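PDB 5T3B: glycoside Hydrolase from Bacteroides plebeius, which probably hydrolyses glycosidic bonds in a polysaccharide, as a family 50 glycoside hydrolase of a gut bacterium. Local coordinates for residues H162-V176 and A183-F195. Sequence-based numbering, arbitrary orientation. Where two conformers were deposited one is given.
Sequences HSVCAFGKEEGDKAV and ASSPLTQAPSFSF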
ATOM      1  N   HIS A 162       3.664   2.579  12.947  1.00  7.61           N
ATOM      2  CA  HIS A 162       2.517   3.064  13.746  1.00  7.77           C
ATOM      3  C   HIS A 162       1.168   2.617  13.311  1.00  8.00           C
ATOM      4  O   HIS A 162       0.184   2.881  13.976  1.00  9.43           O
ATOM      5  CB  HIS A 162       2.572   4.583  13.865  1.00  8.75           C
ATOM      6  CG  HIS A 162       3.833   5.092  14.520  1.00  9.61           C
ATOM      7  ND1 HIS A 162       3.958   5.193  15.887  1.00  9.79           N
ATOM      8  CD2 HIS A 162       5.049   5.427  14.015  1.00  9.66           C
ATOM      9  CE1 HIS A 162       5.171   5.626  16.164  1.00 10.93           C
ATOM     10  NE2 HIS A 162       5.870   5.732  15.058  1.00 10.08           N
ATOM     11  N   SER A 163       1.112   1.949  12.149  1.00  7.45           N
ATOM     12  CA  SER A 163      -0.140   1.512  11.592  1.00  6.85           C
ATOM     13  C   SER A 163      -0.098   0.051  11.152  1.00  6.60           C
ATOM     14  O   SER A 163       1.022  -0.448  10.831  1.00  8.53           O
ATOM     15  CB  SER A 163      -0.531   2.342  10.392  1.00  8.95           C
ATOM     16  OG  SER A 163      -0.612   3.727  10.674  1.00 10.89           O
ATOM     17  N   VAL A 164      -1.279  -0.556  11.126  1.00  6.92           N
ATOM     18  CA  VAL A 164      -1.413  -1.870  10.535  1.00  7.86           C
ATOM     19  C   VAL A 164      -2.416  -1.732   9.407  1.00  7.91           C
ATOM     20  O   VAL A 164      -3.503  -1.155   9.594  1.00 10.42           O
ATOM     21  CB  VAL A 164      -1.789  -2.939  11.571  1.00  8.41           C
ATOM     22  CG1 VAL A 164      -0.603  -3.165  12.475  1.00  9.92           C
ATOM     23  CG2 VAL A 164      -3.034  -2.611  12.341  1.00 10.25           C
ATOM     24  N   CYS A 165      -2.095  -2.245   8.234  1.00  8.56           N
ATOM     25  CA  CYS A 165      -2.841  -1.967   7.017  1.00  8.71           C
ATOM     26  C   CYS A 165      -3.062  -3.227   6.248  1.00  8.91           C
ATOM     27  O   CYS A 165      -2.104  -3.775   5.694  1.00  9.58           O
ATOM     28  CB  CYS A 165      -2.124  -0.921   6.161  1.00 10.34           C
ATOM     29  SG  CYS A 165      -1.688   0.647   6.969  1.00 13.00           S
ATOM     30  N   ALA A 166      -4.331  -3.617   6.161  1.00  7.64           N
ATOM     31  CA  ALA A 166      -4.869  -4.690   5.362  1.00  8.28           C
ATOM     32  C   ALA A 166      -4.693  -6.069   5.906  1.00  8.04           C
ATOM     33  O   ALA A 166      -3.703  -6.375   6.598  1.00  8.16           O
ATOM     34  CB  ALA A 166      -4.405  -4.622   3.904  1.00  8.69           C
ATOM     35  N   PHE A 167      -5.611  -6.922   5.550  1.00  8.13           N
ATOM     36  CA  PHE A 167      -5.475  -8.354   5.764  1.00  8.20           C
ATOM     37  C   PHE A 167      -5.457  -8.822   7.204  1.00  9.36           C
ATOM     38  O   PHE A 167      -4.989  -9.898   7.493  1.00 10.84           O
ATOM     39  CB  PHE A 167      -4.324  -8.952   4.981  1.00  8.32           C
ATOM     40  CG  PHE A 167      -4.135  -8.417   3.578  1.00  8.53           C
ATOM     41  CD1 PHE A 167      -5.200  -8.345   2.707  1.00 10.13           C
ATOM     42  CD2 PHE A 167      -2.916  -7.993   3.153  1.00  9.96           C
ATOM     43  CE1 PHE A 167      -5.020  -7.857   1.415  1.00 11.42           C
ATOM     44  CE2 PHE A 167      -2.722  -7.503   1.896  1.00 11.00           C
ATOM     45  CZ  PHE A 167      -3.750  -7.455   1.025  1.00 10.29           C
ATOM     46  N   GLY A 168      -5.992  -8.039   8.100  1.00  9.01           N
ATOM     47  CA  GLY A 168      -6.166  -8.455   9.467  1.00 10.07           C
ATOM     48  C   GLY A 168      -7.183  -9.540   9.676  1.00 10.34           C
ATOM     49  O   GLY A 168      -7.144 -10.233  10.700  1.00 10.75           O
ATOM     50  N   LYS A 169      -8.127  -9.651   8.745  0.50 10.40           N
ATOM     51  CA  LYS A 169      -9.317 -10.506   8.879  0.50 10.81           C
ATOM     52  C   LYS A 169     -10.166 -10.058  10.063  0.50 13.08           C
ATOM     53  O   LYS A 169      -9.839  -9.103  10.769  0.50 12.59           O
ATOM     54  CB  LYS A 169      -9.005 -12.017   8.988  0.50 12.91           C
ATOM     55  CG  LYS A 169      -7.947 -12.545   8.075  0.50 17.30           C
ATOM     56  CD  LYS A 169      -8.326 -12.334   6.622  0.50 22.15           C
ATOM     57  CE  LYS A 169      -9.618 -13.021   6.214  0.50 28.96           C
ATOM     58  NZ  LYS A 169      -9.715 -13.016   4.718  0.50 33.24           N
ATOM     59  N   GLU A 170     -11.228 -10.797  10.332  1.00 15.51           N
ATOM     60  CA  GLU A 170     -12.140 -10.388  11.383  1.00 16.59           C
ATOM     61  C   GLU A 170     -11.443 -10.313  12.740  1.00 12.47           C
ATOM     62  O   GLU A 170     -11.590  -9.311  13.479  1.00 14.23           O
ATOM     63  CB  GLU A 170     -13.378 -11.339  11.470  1.00 22.19           C
ATOM     64  CG  GLU A 170     -14.389 -11.127  12.616  1.00 31.39           C
ATOM     65  CD  GLU A 170     -15.401 -12.293  12.808  1.00 48.73           C
ATOM     66  OE1 GLU A 170     -16.367 -12.097  13.563  1.00 54.81           O
ATOM     67  OE2 GLU A 170     -15.277 -13.412  12.230  1.00 56.93           O
ATOM     68  N   GLU A 171     -10.673 -11.363  13.067  1.00 13.78           N
ATOM     69  CA  GLU A 171     -10.111 -11.425  14.387  1.00 14.53           C
ATOM     70  C   GLU A 171      -9.030 -10.341  14.615  1.00 12.10           C
ATOM     71  O   GLU A 171      -9.027  -9.689  15.639  1.00 12.60           O
ATOM     72  CB  GLU A 171      -9.534 -12.824  14.611  1.00 18.67           C
ATOM     73  CG  GLU A 171      -8.873 -13.037  15.932  1.00 22.06           C
ATOM     74  CD  GLU A 171      -8.339 -14.488  16.123  1.00 31.75           C
ATOM     75  OE1 GLU A 171      -7.258 -14.920  15.545  1.00 26.36           O
ATOM     76  OE2 GLU A 171      -8.990 -15.200  16.894  1.00 44.75           O
ATOM     77  N   GLY A 172      -8.177 -10.112  13.621  1.00 12.54           N
ATOM     78  CA  GLY A 172      -7.130  -9.122  13.735  1.00 11.32           C
ATOM     79  C   GLY A 172      -7.746  -7.740  13.776  1.00 10.03           C
ATOM     80  O   GLY A 172      -7.331  -6.879  14.573  1.00 11.00           O
ATOM     81  N   ASP A 173      -8.692  -7.455  12.874  1.00 10.23           N
ATOM     82  CA  ASP A 173      -9.319  -6.132  12.858  1.00 10.30           C
ATOM     83  C   ASP A 173     -10.011  -5.861  14.199  1.00  9.70           C
ATOM     84  O   ASP A 173      -9.862  -4.733  14.715  1.00 10.18           O
ATOM     85  CB  ASP A 173     -10.332  -6.050  11.760  1.00 11.99           C
ATOM     86  CG  ASP A 173      -9.733  -5.893  10.345  1.00 14.44           C
ATOM     87  OD1 ASP A 173      -8.541  -5.643  10.207  1.00 16.84           O
ATOM     88  OD2 ASP A 173     -10.519  -6.020   9.377  1.00 19.43           O
ATOM     89  N   LYS A 174     -10.757  -6.828  14.753  1.00 10.04           N
ATOM     90  CA  LYS A 174     -11.460  -6.605  16.035  1.00 10.71           C
ATOM     91  C   LYS A 174     -10.433  -6.439  17.178  1.00  9.52           C
ATOM     92  O   LYS A 174     -10.650  -5.636  18.054  1.00 10.28           O
ATOM     93  CB  LYS A 174     -12.430  -7.731  16.310  1.00 12.76           C
ATOM     94  CG  LYS A 174     -13.186  -7.557  17.599  1.00 18.71           C
ATOM     95  CD  LYS A 174     -14.374  -8.417  17.705  1.00 25.16           C
ATOM     96  CE  LYS A 174     -15.260  -7.936  18.848  1.00 28.55           C
ATOM     97  NZ  LYS A 174     -14.609  -7.879  20.172  1.00 32.33           N
ATOM     98  N   ALA A 175      -9.378  -7.232  17.167  1.00  9.95           N
ATOM     99  CA  ALA A 175      -8.374  -7.137  18.234  1.00  9.48           C
ATOM    100  C   ALA A 175      -7.820  -5.742  18.337  1.00  8.65           C
ATOM    101  O   ALA A 175      -7.725  -5.174  19.416  1.00  9.71           O
ATOM    102  CB  ALA A 175      -7.275  -8.135  17.999  1.00 10.51           C
ATOM    103  N   VAL A 176      -7.422  -5.181  17.217  1.00  8.77           N
ATOM    104  CA  VAL A 176      -6.842  -3.852  17.193  1.00  8.63           C
ATOM    105  C   VAL A 176      -7.934  -2.793  17.524  1.00  8.55           C
ATOM    106  O   VAL A 176      -7.676  -1.845  18.251  1.00  9.18           O
ATOM    107  CB  VAL A 176      -6.185  -3.570  15.862  1.00  9.10           C
ATOM    108  CG1 VAL A 176      -5.750  -2.144  15.758  1.00 10.02           C
ATOM    109  CG2 VAL A 176      -5.003  -4.506  15.655  1.00  9.95           C
ATOM    110  N   ALA A 183      -7.002   2.147  24.822  1.00 20.26           N
ATOM    111  CA  ALA A 183      -5.572   2.434  24.975  1.00 21.21           C
ATOM    112  C   ALA A 183      -5.346   3.922  24.827  1.00 20.24           C
ATOM    113  O   ALA A 183      -6.114   4.616  24.158  1.00 27.91           O
ATOM    114  CB  ALA A 183      -4.743   1.680  23.947  1.00 24.26           C
ATOM    115  N   SER A 184      -4.307   4.408  25.469  1.00 25.95           N
ATOM    116  CA  SER A 184      -3.896   5.764  25.243  1.00 25.81           C
ATOM    117  C   SER A 184      -2.940   5.902  24.069  1.00 23.19           C
ATOM    118  O   SER A 184      -2.797   7.010  23.550  1.00 26.77           O
ATOM    119  CB  SER A 184      -3.369   6.375  26.566  1.00 31.30           C
ATOM    120  OG  SER A 184      -2.325   5.567  27.026  1.00 39.14           O
ATOM    121  N   SER A 185      -2.315   4.797  23.625  1.00 22.37           N
ATOM    122  CA  SER A 185      -1.448   4.822  22.490  1.00 19.05           C
ATOM    123  C   SER A 185      -1.971   3.826  21.393  1.00 16.67           C
ATOM    124  O   SER A 185      -1.821   2.608  21.477  1.00 17.23           O
ATOM    125  CB  SER A 185      -0.044   4.453  22.872  1.00 28.23           C
ATOM    126  OG  SER A 185       0.387   5.314  23.902  1.00 40.44           O
ATOM    127  N   PRO A 186      -2.548   4.394  20.322  1.00 12.84           N
ATOM    128  CA  PRO A 186      -3.206   3.533  19.354  1.00 12.33           C
ATOM    129  C   PRO A 186      -2.218   2.863  18.410  1.00 10.99           C
ATOM    130  O   PRO A 186      -1.109   3.321  18.176  1.00 12.86           O
ATOM    131  CB  PRO A 186      -4.076   4.494  18.514  1.00 14.66           C
ATOM    132  CG  PRO A 186      -3.343   5.764  18.608  1.00 17.23           C
ATOM    133  CD  PRO A 186      -2.716   5.804  19.984  1.00 18.56           C
ATOM    134  N   LEU A 187      -2.694   1.778  17.826  1.00 10.12           N
ATOM    135  CA  LEU A 187      -2.077   1.173  16.668  1.00 10.18           C
ATOM    136  C   LEU A 187      -3.099   1.411  15.536  1.00  9.35           C
ATOM    137  O   LEU A 187      -4.127   0.737  15.473  1.00 10.04           O
ATOM    138  CB  LEU A 187      -1.869  -0.314  16.939  1.00 10.56           C
ATOM    139  CG  LEU A 187      -1.191  -1.088  15.830  1.00 10.21           C
ATOM    140  CD1 LEU A 187       0.082  -0.449  15.403  1.00 12.74           C
ATOM    141  CD2 LEU A 187      -0.973  -2.525  16.249  1.00 12.91           C
ATOM    142  N   THR A 188      -2.846   2.455  14.745  1.00  9.02           N
ATOM    143  CA  THR A 188      -3.892   2.868  13.831  1.00  8.98           C
ATOM    144  C   THR A 188      -4.097   1.793  12.749  1.00  8.33           C
ATOM    145  O   THR A 188      -3.153   1.128  12.349  1.00  9.78           O
ATOM    146  CB  THR A 188      -3.630   4.243  13.252  1.00  9.80           C
ATOM    147  OG1 THR A 188      -2.341   4.350  12.702  1.00 11.54           O
ATOM    148  CG2 THR A 188      -3.741   5.283  14.319  1.00 12.05           C
ATOM    149  N   GLN A 189      -5.343   1.655  12.316  1.00  8.97           N
ATOM    150  CA  GLN A 189      -5.672   0.538  11.410  1.00  9.14           C
ATOM    151  C   GLN A 189      -6.282   1.010  10.120  1.00  8.77           C
ATOM    152  O   GLN A 189      -7.032   1.999  10.081  1.00  9.45           O
ATOM    153  CB  GLN A 189      -6.483  -0.547  12.092  1.00 12.01           C
ATOM    154  CG  GLN A 189      -7.813  -0.129  12.502  1.00 11.55           C
ATOM    155  CD  GLN A 189      -8.691  -1.205  13.223  1.00 10.95           C
ATOM    156  OE1 GLN A 189      -8.499  -2.487  13.129  1.00 13.44           O
ATOM    157  NE2 GLN A 189      -9.622  -0.739  13.887  1.00  8.29           N
ATOM    158  N   ALA A 190      -6.007   0.254   9.073  1.00  8.65           N
ATOM    159  CA  ALA A 190      -6.606   0.491   7.769  1.00  8.26           C
ATOM    160  C   ALA A 190      -7.136  -0.846   7.227  1.00  7.67           C
ATOM    161  O   ALA A 190      -6.346  -1.641   6.665  1.00  8.53           O
ATOM    162  CB  ALA A 190      -5.642   1.083   6.797  1.00  9.89           C
ATOM    163  N   PRO A 191      -8.397  -1.188   7.492  1.00  8.00           N
ATOM    164  CA  PRO A 191      -8.939  -2.469   7.061  1.00  7.81           C
ATOM    165  C   PRO A 191      -9.081  -2.567   5.590  1.00  7.54           C
ATOM    166  O   PRO A 191      -9.248  -1.565   4.878  1.00  8.18           O
ATOM    167  CB  PRO A 191     -10.311  -2.558   7.720  1.00  8.92           C
ATOM    168  CG  PRO A 191     -10.682  -1.102   7.831  1.00 10.39           C
ATOM    169  CD  PRO A 191      -9.401  -0.396   8.218  1.00  9.53           C
ATOM    170  N   SER A 192      -9.011  -3.794   5.091  1.00  8.04           N
ATOM    171  CA  SER A 192      -9.258  -4.126   3.683  1.00  7.88           C
ATOM    172  C   SER A 192     -10.560  -4.869   3.532  1.00  9.09           C
ATOM    173  O   SER A 192     -10.983  -5.622   4.451  1.00 12.80           O
ATOM    174  CB  SER A 192      -8.065  -4.885   3.114  1.00  9.11           C
ATOM    175  OG  SER A 192      -7.842  -6.085   3.877  1.00 10.52           O
ATOM    176  N   PHE A 193     -11.261  -4.563   2.456  1.00  8.23           N
ATOM    177  CA  PHE A 193     -12.535  -5.136   2.069  1.00  8.42           C
ATOM    178  C   PHE A 193     -12.399  -5.737   0.672  1.00  7.91           C
ATOM    179  O   PHE A 193     -11.392  -5.614  -0.013  1.00  9.46           O
ATOM    180  CB  PHE A 193     -13.616  -4.053   2.082  1.00  8.72           C
ATOM    181  CG  PHE A 193     -13.911  -3.516   3.468  1.00  9.02           C
ATOM    182  CD1 PHE A 193     -13.141  -2.524   4.047  1.00  9.92           C
ATOM    183  CD2 PHE A 193     -14.952  -3.998   4.203  1.00 10.62           C
ATOM    184  CE1 PHE A 193     -13.414  -2.035   5.300  1.00 10.29           C
ATOM    185  CE2 PHE A 193     -15.242  -3.494   5.437  1.00 11.33           C
ATOM    186  CZ  PHE A 193     -14.451  -2.545   6.007  1.00 11.04           C
ATOM    187  N   SER A 194     -13.473  -6.416   0.262  0.50  8.14           N
ATOM    188  CA  SER A 194     -13.598  -7.077  -1.041  0.50  8.21           C
ATOM    189  C   SER A 194     -14.924  -6.651  -1.687  0.50  8.56           C
ATOM    190  O   SER A 194     -15.880  -7.433  -1.752  0.50  9.41           O
ATOM    191  CB  SER A 194     -13.528  -8.583  -0.880  0.50  8.76           C
ATOM    192  OG  SER A 194     -12.303  -8.986  -0.323  0.50  9.39           O
ATOM    193  N   PHE A 195     -14.998  -5.391  -2.134  1.00  8.66           N
ATOM    194  CA  PHE A 195     -16.283  -4.849  -2.557  1.00  9.13           C
ATOM    195  C   PHE A 195     -16.880  -5.620  -3.755  1.00  9.85           C
ATOM    196  O   PHE A 195     -18.088  -5.885  -3.772  1.00 10.36           O
ATOM    197  CB  PHE A 195     -16.184  -3.376  -2.916  1.00  9.01           C
ATOM    198  CG  PHE A 195     -16.332  -2.417  -1.772  1.00  8.83           C
ATOM    199  CD1 PHE A 195     -15.670  -2.574  -0.574  1.00  9.04           C
ATOM    200  CD2 PHE A 195     -17.128  -1.283  -1.903  1.00  9.58           C
ATOM    201  CE1 PHE A 195     -15.770  -1.662   0.454  1.00  9.78           C
ATOM    202  CE2 PHE A 195     -17.271  -0.404  -0.873  1.00 10.43           C
ATOM    203  CZ  PHE A 195     -16.540  -0.531   0.294  1.00 10.08           C
TER
HETATM  204  O   HOH W   1      -0.305   4.911  16.076  1.00 23.87           O
HETATM  205  O   HOH W   2       1.940   4.345  17.519  1.00 25.42           O
HETATM  206  O   HOH W   3      -5.323  -3.353   9.363  1.00 23.42           O
HETATM  207  O   HOH W   4      -9.056  -5.959   6.978  1.00 25.61           O
HETATM  208  O   HOH W   5     -12.930  -5.888   6.895  1.00 44.62           O
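Val-164 and Gln-189 sit side by side in parallel strands 163-165 and 188-190, joined through helix 169-182 in a beta-alpha-beta unit, consistent with the (beta/alpha)8 barrel of the family. The example illustrates how such a unit can be tight along the strands, with water at both ends. Val-164 N donates to Thr-188 O at 2.8 Å and Val-164 O accepts from Ala-190 N at 2.9 Å, so that one residue is gripped by both its backbone groups. On its helix-facing side, the CG1 branch of Val-164 meets Leu-187 CD2 at 3.8 Å, the two side chains crossing at about a right angle. Gln-189 reaches toward the helix: CG lies between the backbone N and the carbonyl carbon (chi1 66°), and the extended chain beyond brings its amide beside Val-176 and the backbone carbonyl of Asp-173. With an alanine here the strand is likely to lose its reach to the helix, leaving a gap beside Val-176. Across the sheet, Ser-163 OG and Thr-188 OG1 share a hydrogen bond of 2.7 Å, and Tyr-121 OH gives the serine a second partner. The C-terminal end is looser, with partly exposed residues bridged by solvent: one water donates to Asp-173 OD2 at 2.8 Å and accepts from Ser-192 N. There Ser-192 OG still accepts a hydrogen bond from Phe-167 N at 2.9 Å, with 166° at the hydrogen.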